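Local structure of 4-hydroxy-tetrahydrodipicolinate synthase (Aquifex aeolicus, 2EHH) at residues H233-I245 against E278-L290. The protein probably catalyses the condensation of pyruvate with aspartate beta-semialdehyde to 4-hydroxy-tetrahydrodipicolinate, a step of lysine biosynthesis by the diaminopimelate pathway. Sequence-based numbering, arbitrary orientation.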
ATOM      1  N   HIS A 233     -23.641  16.625  -5.356  1.00 13.25           N
ATOM      2  CA  HIS A 233     -22.351  16.033  -5.000  1.00 13.65           C
ATOM      3  C   HIS A 233     -21.237  17.081  -5.059  1.00 13.98           C
ATOM      4  O   HIS A 233     -20.494  17.263  -4.098  1.00 14.26           O
ATOM      5  CB  HIS A 233     -22.042  14.880  -5.965  1.00 12.36           C
ATOM      6  CG  HIS A 233     -20.646  14.348  -5.864  1.00 14.34           C
ATOM      7  ND1 HIS A 233     -20.261  13.428  -4.910  1.00 12.83           N
ATOM      8  CD2 HIS A 233     -19.546  14.592  -6.617  1.00 12.68           C
ATOM      9  CE1 HIS A 233     -18.984  13.127  -5.083  1.00 14.23           C
ATOM     10  NE2 HIS A 233     -18.528  13.819  -6.111  1.00 12.71           N
ATOM     11  N   TYR A 234     -21.124  17.781  -6.183  1.00 14.02           N
ATOM     12  CA  TYR A 234     -20.069  18.775  -6.325  1.00 15.53           C
ATOM     13  C   TYR A 234     -20.267  20.009  -5.460  1.00 17.46           C
ATOM     14  O   TYR A 234     -19.307  20.694  -5.105  1.00 16.96           O
ATOM     15  CB  TYR A 234     -19.897  19.147  -7.797  1.00 15.95           C
ATOM     16  CG  TYR A 234     -19.210  18.036  -8.560  1.00 15.02           C
ATOM     17  CD1 TYR A 234     -17.893  17.689  -8.266  1.00 13.55           C
ATOM     18  CD2 TYR A 234     -19.895  17.276  -9.507  1.00 14.37           C
ATOM     19  CE1 TYR A 234     -17.274  16.613  -8.880  1.00 12.90           C
ATOM     20  CE2 TYR A 234     -19.281  16.185 -10.135  1.00 14.07           C
ATOM     21  CZ  TYR A 234     -17.970  15.861  -9.810  1.00 13.28           C
ATOM     22  OH  TYR A 234     -17.352  14.777 -10.388  1.00 12.41           O
ATOM     23  N   TYR A 235     -21.515  20.282  -5.104  1.00 17.78           N
ATOM     24  CA  TYR A 235     -21.807  21.419  -4.248  1.00 19.54           C
ATOM     25  C   TYR A 235     -21.321  21.075  -2.837  1.00 18.54           C
ATOM     26  O   TYR A 235     -20.703  21.894  -2.156  1.00 17.97           O
ATOM     27  CB  TYR A 235     -23.317  21.695  -4.254  1.00 22.15           C
ATOM     28  CG  TYR A 235     -23.784  22.640  -3.173  1.00 23.91           C
ATOM     29  CD1 TYR A 235     -24.376  22.157  -2.008  1.00 26.25           C
ATOM     30  CD2 TYR A 235     -23.618  24.018  -3.304  1.00 25.48           C
ATOM     31  CE1 TYR A 235     -24.793  23.025  -0.996  1.00 26.95           C
ATOM     32  CE2 TYR A 235     -24.030  24.895  -2.299  1.00 27.02           C
ATOM     33  CZ  TYR A 235     -24.616  24.389  -1.149  1.00 27.00           C
ATOM     34  OH  TYR A 235     -25.014  25.246  -0.148  1.00 31.11           O
ATOM     35  N   LEU A 236     -21.574  19.836  -2.432  1.00 16.89           N
ATOM     36  CA  LEU A 236     -21.203  19.343  -1.109  1.00 18.21           C
ATOM     37  C   LEU A 236     -19.770  18.816  -1.001  1.00 18.71           C
ATOM     38  O   LEU A 236     -19.325  18.452   0.089  1.00 18.04           O
ATOM     39  CB  LEU A 236     -22.177  18.230  -0.708  1.00 19.36           C
ATOM     40  CG  LEU A 236     -23.205  18.419   0.414  1.00 22.63           C
ATOM     41  CD1 LEU A 236     -23.721  19.836   0.469  1.00 20.22           C
ATOM     42  CD2 LEU A 236     -24.332  17.434   0.191  1.00 20.37           C
ATOM     43  N   HIS A 237     -19.041  18.780  -2.113  1.00 18.89           N
ATOM     44  CA  HIS A 237     -17.681  18.244  -2.088  1.00 19.88           C
ATOM     45  C   HIS A 237     -16.761  18.881  -1.049  1.00 18.12           C
ATOM     46  O   HIS A 237     -16.040  18.172  -0.347  1.00 17.47           O
ATOM     47  CB  HIS A 237     -17.027  18.335  -3.469  1.00 24.51           C
ATOM     48  CG  HIS A 237     -15.852  17.419  -3.627  1.00 30.12           C
ATOM     49  ND1 HIS A 237     -15.970  16.047  -3.569  1.00 33.12           N
ATOM     50  CD2 HIS A 237     -14.533  17.676  -3.795  1.00 32.34           C
ATOM     51  CE1 HIS A 237     -14.775  15.499  -3.691  1.00 33.78           C
ATOM     52  NE2 HIS A 237     -13.886  16.465  -3.829  1.00 34.70           N
ATOM     53  N   ASP A 238     -16.776  20.209  -0.945  1.00 17.36           N
ATOM     54  CA  ASP A 238     -15.934  20.886   0.040  1.00 18.39           C
ATOM     55  C   ASP A 238     -16.263  20.424   1.460  1.00 17.26           C
ATOM     56  O   ASP A 238     -15.369  20.275   2.286  1.00 16.47           O
ATOM     57  CB  ASP A 238     -16.085  22.407  -0.057  1.00 20.21           C
ATOM     58  CG  ASP A 238     -15.372  22.991  -1.262  1.00 23.18           C
ATOM     59  OD1 ASP A 238     -14.650  22.242  -1.955  1.00 22.17           O
ATOM     60  OD2 ASP A 238     -15.529  24.204  -1.513  1.00 25.95           O
ATOM     61  N   LEU A 239     -17.546  20.201   1.744  1.00 14.92           N
ATOM     62  CA  LEU A 239     -17.943  19.731   3.069  1.00 15.51           C
ATOM     63  C   LEU A 239     -17.444  18.302   3.293  1.00 14.44           C
ATOM     64  O   LEU A 239     -16.896  17.986   4.352  1.00 13.09           O
ATOM     65  CB  LEU A 239     -19.467  19.756   3.221  1.00 15.44           C
ATOM     66  CG  LEU A 239     -20.007  19.207   4.548  1.00 17.81           C
ATOM     67  CD1 LEU A 239     -19.589  20.120   5.690  1.00 16.48           C
ATOM     68  CD2 LEU A 239     -21.525  19.097   4.484  1.00 17.93           C
ATOM     69  N   PHE A 240     -17.636  17.443   2.293  1.00 14.44           N
ATOM     70  CA  PHE A 240     -17.208  16.048   2.393  1.00 15.42           C
ATOM     71  C   PHE A 240     -15.719  15.935   2.707  1.00 16.27           C
ATOM     72  O   PHE A 240     -15.307  15.099   3.510  1.00 15.48           O
ATOM     73  CB  PHE A 240     -17.488  15.285   1.090  1.00 15.58           C
ATOM     74  CG  PHE A 240     -18.953  15.071   0.790  1.00 15.27           C
ATOM     75  CD1 PHE A 240     -19.927  15.269   1.766  1.00 16.35           C
ATOM     76  CD2 PHE A 240     -19.350  14.634  -0.473  1.00 15.57           C
ATOM     77  CE1 PHE A 240     -21.273  15.034   1.490  1.00 16.19           C
ATOM     78  CE2 PHE A 240     -20.694  14.394  -0.761  1.00 16.12           C
ATOM     79  CZ  PHE A 240     -21.658  14.594   0.225  1.00 17.13           C
ATOM     80  N   LYS A 241     -14.907  16.776   2.076  1.00 17.23           N
ATOM     81  CA  LYS A 241     -13.468  16.721   2.311  1.00 18.97           C
ATOM     82  C   LYS A 241     -13.036  17.280   3.666  1.00 18.00           C
ATOM     83  O   LYS A 241     -12.265  16.642   4.382  1.00 16.39           O
ATOM     84  CB  LYS A 241     -12.720  17.450   1.190  1.00 22.15           C
ATOM     85  CG  LYS A 241     -12.903  16.817  -0.187  1.00 27.28           C
ATOM     86  CD  LYS A 241     -12.597  15.314  -0.168  1.00 32.08           C
ATOM     87  CE  LYS A 241     -11.142  15.024   0.193  1.00 34.03           C
ATOM     88  NZ  LYS A 241     -10.912  13.567   0.448  1.00 35.73           N
ATOM     89  N   VAL A 242     -13.534  18.457   4.034  1.00 17.40           N
ATOM     90  CA  VAL A 242     -13.138  19.055   5.308  1.00 17.70           C
ATOM     91  C   VAL A 242     -13.519  18.215   6.535  1.00 17.97           C
ATOM     92  O   VAL A 242     -12.845  18.278   7.565  1.00 17.19           O
ATOM     93  CB  VAL A 242     -13.709  20.492   5.466  1.00 18.04           C
ATOM     94  CG1 VAL A 242     -15.185  20.442   5.837  1.00 17.33           C
ATOM     95  CG2 VAL A 242     -12.909  21.258   6.512  1.00 16.98           C
ATOM     96  N   LEU A 243     -14.585  17.423   6.433  1.00 17.05           N
ATOM     97  CA  LEU A 243     -15.002  16.589   7.561  1.00 16.42           C
ATOM     98  C   LEU A 243     -13.990  15.490   7.856  1.00 17.13           C
ATOM     99  O   LEU A 243     -14.103  14.784   8.856  1.00 16.96           O
ATOM    100  CB  LEU A 243     -16.378  15.975   7.295  1.00 19.59           C
ATOM    101  CG  LEU A 243     -17.575  16.812   7.765  1.00 21.70           C
ATOM    102  CD1 LEU A 243     -17.383  18.267   7.406  1.00 25.42           C
ATOM    103  CD2 LEU A 243     -18.845  16.271   7.142  1.00 21.79           C
ATOM    104  N   PHE A 244     -12.996  15.350   6.984  1.00 16.84           N
ATOM    105  CA  PHE A 244     -11.959  14.344   7.173  1.00 17.21           C
ATOM    106  C   PHE A 244     -10.554  14.940   7.189  1.00 17.34           C
ATOM    107  O   PHE A 244      -9.573  14.230   6.971  1.00 17.31           O
ATOM    108  CB  PHE A 244     -12.077  13.275   6.085  1.00 18.88           C
ATOM    109  CG  PHE A 244     -13.310  12.439   6.216  1.00 20.92           C
ATOM    110  CD1 PHE A 244     -13.301  11.280   6.986  1.00 21.53           C
ATOM    111  CD2 PHE A 244     -14.506  12.852   5.637  1.00 20.82           C
ATOM    112  CE1 PHE A 244     -14.467  10.548   7.180  1.00 22.84           C
ATOM    113  CE2 PHE A 244     -15.678  12.125   5.827  1.00 23.22           C
ATOM    114  CZ  PHE A 244     -15.659  10.974   6.600  1.00 23.52           C
ATOM    115  N   ILE A 245     -10.461  16.240   7.461  1.00 17.91           N
ATOM    116  CA  ILE A 245      -9.168  16.917   7.515  1.00 18.97           C
ATOM    117  C   ILE A 245      -8.378  16.329   8.686  1.00 19.79           C
ATOM    118  O   ILE A 245      -7.151  16.395   8.731  1.00 17.54           O
ATOM    119  CB  ILE A 245      -9.352  18.442   7.675  1.00 20.53           C
ATOM    120  CG1 ILE A 245      -8.002  19.148   7.546  1.00 22.25           C
ATOM    121  CG2 ILE A 245     -10.020  18.755   9.006  1.00 18.91           C
ATOM    122  CD1 ILE A 245      -8.126  20.652   7.365  1.00 24.32           C
ATOM    123  N   GLU A 278      -9.188  23.664  12.654  1.00 23.76           N
ATOM    124  CA  GLU A 278     -10.499  24.064  13.139  1.00 24.84           C
ATOM    125  C   GLU A 278     -10.976  25.326  12.421  1.00 25.49           C
ATOM    126  O   GLU A 278     -12.166  25.484  12.170  1.00 26.07           O
ATOM    127  CB  GLU A 278     -10.472  24.291  14.652  1.00 24.74           C
ATOM    128  CG  GLU A 278     -11.790  24.800  15.216  1.00 25.17           C
ATOM    129  CD  GLU A 278     -11.987  24.449  16.682  1.00 28.03           C
ATOM    130  OE1 GLU A 278     -12.712  25.200  17.369  1.00 29.26           O
ATOM    131  OE2 GLU A 278     -11.437  23.421  17.146  1.00 24.82           O
ATOM    132  N   ASN A 279     -10.048  26.221  12.089  1.00 26.62           N
ATOM    133  CA  ASN A 279     -10.412  27.452  11.389  1.00 27.59           C
ATOM    134  C   ASN A 279     -10.785  27.158   9.941  1.00 26.59           C
ATOM    135  O   ASN A 279     -11.655  27.816   9.368  1.00 26.61           O
ATOM    136  CB  ASN A 279      -9.264  28.470  11.434  1.00 31.41           C
ATOM    137  CG  ASN A 279      -9.217  29.242  12.741  1.00 35.19           C
ATOM    138  OD1 ASN A 279     -10.241  29.738  13.216  1.00 37.98           O
ATOM    139  ND2 ASN A 279      -8.028  29.360  13.319  1.00 37.88           N
ATOM    140  N   LYS A 280     -10.119  26.175   9.345  1.00 26.25           N
ATOM    141  CA  LYS A 280     -10.411  25.789   7.970  1.00 25.32           C
ATOM    142  C   LYS A 280     -11.846  25.264   7.949  1.00 24.18           C
ATOM    143  O   LYS A 280     -12.628  25.578   7.053  1.00 23.95           O
ATOM    144  CB  LYS A 280      -9.449  24.692   7.512  1.00 27.21           C
ATOM    145  CG  LYS A 280      -9.593  24.292   6.050  1.00 31.14           C
ATOM    146  CD  LYS A 280      -9.074  25.379   5.110  1.00 34.82           C
ATOM    147  CE  LYS A 280      -9.237  24.974   3.646  1.00 35.28           C
ATOM    148  NZ  LYS A 280     -10.654  24.639   3.321  1.00 34.46           N
ATOM    149  N   LEU A 281     -12.188  24.467   8.953  1.00 22.70           N
ATOM    150  CA  LEU A 281     -13.530  23.910   9.049  1.00 22.24           C
ATOM    151  C   LEU A 281     -14.561  25.023   9.167  1.00 22.61           C
ATOM    152  O   LEU A 281     -15.547  25.037   8.438  1.00 21.41           O
ATOM    153  CB  LEU A 281     -13.642  22.984  10.261  1.00 21.15           C
ATOM    154  CG  LEU A 281     -15.053  22.471  10.577  1.00 19.68           C
ATOM    155  CD1 LEU A 281     -15.589  21.651   9.408  1.00 18.39           C
ATOM    156  CD2 LEU A 281     -15.007  21.626  11.845  1.00 19.75           C
ATOM    157  N   ARG A 282     -14.328  25.959  10.086  1.00 23.12           N
ATOM    158  CA  ARG A 282     -15.263  27.062  10.278  1.00 24.22           C
ATOM    159  C   ARG A 282     -15.485  27.814   8.973  1.00 24.25           C
ATOM    160  O   ARG A 282     -16.617  28.149   8.626  1.00 24.04           O
ATOM    161  CB  ARG A 282     -14.754  28.030  11.355  1.00 24.43           C
ATOM    162  CG  ARG A 282     -15.693  29.208  11.616  1.00 26.24           C
ATOM    163  CD  ARG A 282     -15.103  30.165  12.640  1.00 26.16           C
ATOM    164  NE  ARG A 282     -14.926  29.523  13.939  1.00 26.04           N
ATOM    165  CZ  ARG A 282     -15.920  29.253  14.777  1.00 26.05           C
ATOM    166  NH1 ARG A 282     -17.166  29.577  14.456  1.00 25.09           N
ATOM    167  NH2 ARG A 282     -15.670  28.653  15.930  1.00 25.73           N
ATOM    168  N   GLU A 283     -14.404  28.071   8.243  1.00 25.03           N
ATOM    169  CA  GLU A 283     -14.516  28.788   6.981  1.00 26.37           C
ATOM    170  C   GLU A 283     -15.342  28.025   5.959  1.00 25.58           C
ATOM    171  O   GLU A 283     -16.099  28.625   5.199  1.00 24.71           O
ATOM    172  CB  GLU A 283     -13.130  29.107   6.413  1.00 28.53           C
ATOM    173  CG  GLU A 283     -12.449  30.263   7.126  1.00 33.07           C
ATOM    174  CD  GLU A 283     -13.393  31.436   7.353  1.00 36.54           C
ATOM    175  OE1 GLU A 283     -13.974  31.939   6.367  1.00 38.20           O
ATOM    176  OE2 GLU A 283     -13.560  31.852   8.519  1.00 38.29           O
ATOM    177  N   VAL A 284     -15.211  26.703   5.933  1.00 24.60           N
ATOM    178  CA  VAL A 284     -15.995  25.918   4.988  1.00 23.13           C
ATOM    179  C   VAL A 284     -17.479  25.984   5.356  1.00 22.99           C
ATOM    180  O   VAL A 284     -18.335  26.213   4.497  1.00 22.71           O
ATOM    181  CB  VAL A 284     -15.540  24.439   4.957  1.00 23.38           C
ATOM    182  CG1 VAL A 284     -16.492  23.617   4.097  1.00 23.31           C
ATOM    183  CG2 VAL A 284     -14.129  24.345   4.393  1.00 23.43           C
ATOM    184  N   LEU A 285     -17.786  25.798   6.635  1.00 21.62           N
ATOM    185  CA  LEU A 285     -19.178  25.843   7.071  1.00 23.28           C
ATOM    186  C   LEU A 285     -19.816  27.185   6.713  1.00 24.31           C
ATOM    187  O   LEU A 285     -20.983  27.245   6.317  1.00 25.18           O
ATOM    188  CB  LEU A 285     -19.268  25.600   8.576  1.00 22.13           C
ATOM    189  CG  LEU A 285     -18.736  24.247   9.059  1.00 21.87           C
ATOM    190  CD1 LEU A 285     -19.040  24.089  10.540  1.00 22.48           C
ATOM    191  CD2 LEU A 285     -19.385  23.117   8.273  1.00 22.56           C
ATOM    192  N   LYS A 286     -19.039  28.255   6.839  1.00 25.35           N
ATOM    193  CA  LYS A 286     -19.520  29.597   6.526  1.00 26.99           C
ATOM    194  C   LYS A 286     -19.831  29.760   5.041  1.00 28.13           C
ATOM    195  O   LYS A 286     -20.782  30.453   4.677  1.00 27.56           O
ATOM    196  CB  LYS A 286     -18.487  30.639   6.966  1.00 27.77           C
ATOM    197  CG  LYS A 286     -18.418  30.811   8.478  1.00 29.23           C
ATOM    198  CD  LYS A 286     -17.193  31.601   8.915  1.00 32.03           C
ATOM    199  CE  LYS A 286     -17.152  32.988   8.295  1.00 33.35           C
ATOM    200  NZ  LYS A 286     -15.946  33.737   8.746  1.00 35.09           N
ATOM    201  N   LYS A 287     -19.035  29.126   4.185  1.00 28.18           N
ATOM    202  CA  LYS A 287     -19.267  29.212   2.749  1.00 28.78           C
ATOM    203  C   LYS A 287     -20.609  28.561   2.425  1.00 28.17           C
ATOM    204  O   LYS A 287     -21.259  28.908   1.439  1.00 27.59           O
ATOM    205  CB  LYS A 287     -18.139  28.519   1.972  1.00 32.26           C
ATOM    206  CG  LYS A 287     -18.412  28.371   0.475  1.00 37.24           C
ATOM    207  CD  LYS A 287     -18.620  29.721  -0.221  1.00 41.41           C
ATOM    208  CE  LYS A 287     -17.302  30.367  -0.637  1.00 43.26           C
ATOM    209  NZ  LYS A 287     -16.604  29.568  -1.693  1.00 45.74           N
ATOM    210  N   TYR A 288     -21.022  27.616   3.262  1.00 26.51           N
ATOM    211  CA  TYR A 288     -22.298  26.939   3.068  1.00 25.78           C
ATOM    212  C   TYR A 288     -23.406  27.717   3.775  1.00 27.31           C
ATOM    213  O   TYR A 288     -24.565  27.296   3.798  1.00 26.03           O
ATOM    214  CB  TYR A 288     -22.225  25.508   3.606  1.00 24.61           C
ATOM    215  CG  TYR A 288     -21.490  24.556   2.688  1.00 22.73           C
ATOM    216  CD1 TYR A 288     -22.062  24.143   1.484  1.00 21.33           C
ATOM    217  CD2 TYR A 288     -20.222  24.077   3.013  1.00 21.89           C
ATOM    218  CE1 TYR A 288     -21.389  23.273   0.625  1.00 19.92           C
ATOM    219  CE2 TYR A 288     -19.540  23.205   2.158  1.00 20.43           C
ATOM    220  CZ  TYR A 288     -20.130  22.808   0.968  1.00 19.47           C
ATOM    221  OH  TYR A 288     -19.463  21.947   0.122  1.00 17.46           O
ATOM    222  N   ASN A 289     -23.031  28.858   4.350  1.00 27.90           N
ATOM    223  CA  ASN A 289     -23.963  29.732   5.053  1.00 29.48           C
ATOM    224  C   ASN A 289     -24.715  29.035   6.176  1.00 29.48           C
ATOM    225  O   ASN A 289     -25.907  29.276   6.386  1.00 28.37           O
ATOM    226  CB  ASN A 289     -24.963  30.336   4.065  1.00 31.07           C
ATOM    227  CG  ASN A 289     -24.286  31.139   2.977  1.00 32.88           C
ATOM    228  OD1 ASN A 289     -24.321  30.769   1.805  1.00 35.88           O
ATOM    229  ND2 ASN A 289     -23.654  32.242   3.362  1.00 35.26           N
ATOM    230  N   LEU A 290     -24.020  28.165   6.899  1.00 28.23           N
ATOM    231  CA  LEU A 290     -24.642  27.454   8.000  1.00 28.15           C
ATOM    232  C   LEU A 290     -24.697  28.380   9.213  1.00 28.52           C
ATOM    233  O   LEU A 290     -23.756  29.122   9.482  1.00 27.42           O
ATOM    234  CB  LEU A 290     -23.848  26.185   8.327  1.00 27.56           C
ATOM    235  CG  LEU A 290     -23.761  25.164   7.186  1.00 26.87           C
ATOM    236  CD1 LEU A 290     -23.017  23.927   7.655  1.00 27.54           C
ATOM    237  CD2 LEU A 290     -25.156  24.789   6.725  1.00 28.52           C
TER
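The hydroxyl of Y288 enters a kink in helix 226-242 and joins the backbone on both sides of it, an instructive case of a side chain standing in for a missing helical bond. At D238 and L239 the backbone N atoms lack their bond to the preceding turn. Y288 OH donates to Y235 O at 2.6 Å, meeting a lone pair in the carbonyl plane, and accepts a bent bond from L239 N at 3.1 Å (N-H...O 142°). One oxygen thus serves both backbone groups, Y235 O and L239 N, that the kink has parted. With CG turned beside its own backbone N (chi1 -77°), the Y288 ring reaches across from the end of its helix. Its CD1-CE1 edge meets the face of Y235 in a T-shaped stack, planes at 83°, while Y288 CE2 lies 3.6 Å from L239 CB. A phenylalanine here, lacking the hydroxyl, would probably leave Y235 O and L239 N without a shared partner at the kink.

Further along, the antiparallel helices pack through small apolar groups. V242 and V284 approach tip to tip, their CG1 atoms 3.8 Å apart; V242 CG2 also rests on the backbone of L281, at 3.7 Å from its CA. L239 CD1 and L285 CD2 extend this buried layer. The outer margin is looser: I245 CD1 merely grazes K280 CG at 4.1 Å, and exposed D238 stays 5.5 Å from K287 (OD2 to NZ), too far for a salt bridge. Beyond Y288, N289 closes helix 275-287 with a Schellman motif. Helix 250-258 touches L281 and L285, completing part of the C-terminal helical domain that follows the (beta/alpha)8 barrel in the DapA family.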